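Local coordinates for glycosyl transferase (Staphylococcus aureus, PDB 5U02), which belongs to the glycosyltransferases, the model holding a helical linker domain followed by two beta-rich C-terminal domains of the TarS type, at residues I132-K136 / E159-G163. Numbering follows the deposited sequence.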
loop_
_atom_site.group_PDB
_atom_site.type_symbol
_atom_site.label_atom_id
_atom_site.label_comp_id
_atom_site.label_asym_id
_atom_site.label_seq_id
_atom_site.Cartn_x
_atom_site.Cartn_y
_atom_site.Cartn_z
ATOM N N ILE A 132 -20.277 -20.504 -1.177
ATOM C CA ILE A 132 -20.679 -19.822 -2.402
ATOM C C ILE A 132 -19.437 -19.273 -3.095
ATOM O O ILE A 132 -18.711 -18.453 -2.524
ATOM C CB ILE A 132 -21.685 -18.701 -2.102
ATOM C CG1 ILE A 132 -22.827 -19.241 -1.236
ATOM C CG2 ILE A 132 -22.214 -18.094 -3.391
ATOM C CD1 ILE A 132 -23.911 -18.228 -0.934
ATOM N N ASP A 133 -19.198 -19.722 -4.327
ATOM C CA ASP A 133 -18.035 -19.284 -5.093
ATOM C C ASP A 133 -18.089 -17.777 -5.347
ATOM O O ASP A 133 -19.152 -17.151 -5.326
ATOM C CB ASP A 133 -17.959 -20.032 -6.428
ATOM C CG ASP A 133 -17.305 -21.399 -6.301
ATOM O OD1 ASP A 133 -16.803 -21.727 -5.207
ATOM O OD2 ASP A 133 -17.289 -22.148 -7.302
ATOM N N ILE A 134 -16.918 -17.192 -5.591
ATOM C CA ILE A 134 -16.794 -15.768 -5.879
ATOM C C ILE A 134 -16.460 -15.615 -7.357
ATOM O O ILE A 134 -15.378 -16.015 -7.807
ATOM C CB ILE A 134 -15.737 -15.089 -5.002
ATOM C CG1 ILE A 134 -15.970 -15.426 -3.532
ATOM C CG2 ILE A 134 -15.770 -13.583 -5.218
ATOM C CD1 ILE A 134 -15.260 -14.478 -2.579
ATOM N N ALA A 135 -17.388 -15.029 -8.113
ATOM C CA ALA A 135 -17.214 -14.802 -9.538
ATOM C C ALA A 135 -16.310 -13.595 -9.782
ATOM O O ALA A 135 -16.035 -12.798 -8.884
ATOM C CB ALA A 135 -18.569 -14.613 -10.218
ATOM N N LYS A 136 -15.843 -13.473 -11.020
ATOM C CA LYS A 136 -14.948 -12.388 -11.372
ATOM C C LYS A 136 -15.685 -11.053 -11.317
ATOM O O LYS A 136 -16.839 -10.953 -11.755
ATOM C CB LYS A 136 -14.367 -12.613 -12.765
ATOM C CG LYS A 136 -12.879 -12.354 -12.868
ATOM C CD LYS A 136 -12.280 -13.038 -14.080
ATOM C CE LYS A 136 -12.115 -12.071 -15.239
ATOM N NZ LYS A 136 -11.276 -12.652 -16.324
ATOM N N GLU A 159 -19.950 -4.593 -10.298
ATOM C CA GLU A 159 -20.555 -5.746 -9.648
ATOM C C GLU A 159 -19.467 -6.632 -9.066
ATOM O O GLU A 159 -18.485 -6.950 -9.743
ATOM C CB GLU A 159 -21.431 -6.543 -10.617
ATOM C CG GLU A 159 -22.807 -5.932 -10.815
ATOM C CD GLU A 159 -23.720 -6.799 -11.657
ATOM O OE1 GLU A 159 -23.424 -8.004 -11.809
ATOM O OE2 GLU A 159 -24.738 -6.278 -12.160
ATOM N N PHE A 160 -19.653 -7.016 -7.807
ATOM C CA PHE A 160 -18.711 -7.856 -7.083
ATOM C C PHE A 160 -19.441 -8.405 -5.869
ATOM O O PHE A 160 -20.076 -7.644 -5.130
ATOM C CB PHE A 160 -17.468 -7.062 -6.659
ATOM C CG PHE A 160 -16.263 -7.917 -6.389
ATOM C CD1 PHE A 160 -16.216 -9.234 -6.820
ATOM C CD2 PHE A 160 -15.183 -7.410 -5.685
ATOM C CE1 PHE A 160 -15.111 -10.024 -6.565
ATOM C CE2 PHE A 160 -14.074 -8.193 -5.427
ATOM C CZ PHE A 160 -14.038 -9.505 -5.867
ATOM N N MET A 161 -19.366 -9.717 -5.671
ATOM C CA MET A 161 -20.138 -10.358 -4.616
ATOM C C MET A 161 -19.533 -10.176 -3.238
ATOM O O MET A 161 -19.918 -10.900 -2.312
ATOM C CB MET A 161 -20.311 -11.846 -4.920
ATOM C CG MET A 161 -21.473 -12.118 -5.848
ATOM S SD MET A 161 -21.620 -13.858 -6.263
ATOM C CE MET A 161 -19.909 -14.238 -6.547
ATOM N N ILE A 162 -18.608 -9.234 -3.061
ATOM C CA ILE A 162 -17.989 -9.014 -1.760
ATOM C C ILE A 162 -17.726 -7.528 -1.584
ATOM O O ILE A 162 -17.222 -6.861 -2.498
ATOM C CB ILE A 162 -16.700 -9.842 -1.583
ATOM C CG1 ILE A 162 -15.998 -9.464 -0.271
ATOM C CG2 ILE A 162 -15.796 -9.680 -2.776
ATOM C CD1 ILE A 162 -14.852 -10.375 0.135
ATOM N N GLY A 163 -18.079 -7.013 -0.408
ATOM C CA GLY A 163 -18.013 -5.594 -0.146
ATOM C C GLY A 163 -16.599 -5.075 0.022
ATOM O O GLY A 163 -15.629 -5.813 0.204
HETATM O O HOH W 1 -18.717 -11.364 -8.161
#
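Two loops meet here in a small contact, a methionine methyl pressed against the opposing backbone, where the small sheet beside the helical linker gives way to the first beta-rich domain: 132-136 leads out of strand 129-132 toward strand 138-146, whereas the loop 159-163 follows strand 150-159. Met161 reaches across and lays its methyl CE 3.1 Å from Ala135 N, 3.5 Å from Ile134 CA and 3.2 Å from Asp133 O; Ala135 CB touches the same Met161 CE at 3.9 Å. Ile134 CG2 packs 3.9 Å from Phe160 CE1. The contact spans the open end of a beta hairpin, 138-146 with 150-159, of the first TarS C-terminal domain, an immunoglobulin-like (E-set) fold, just past the backbone pairing of Glu159 with Lys138. No direct hydrogen bond links the segments; one water donates to Ala135 O and accepts from Met161 N, 3.1 Å from each. Ala135 O also lies at the edge of the Phe160 ring, 3.7 Å from Phe160 CE1. Tyr108 OH hydrogen-bonds Met161 O.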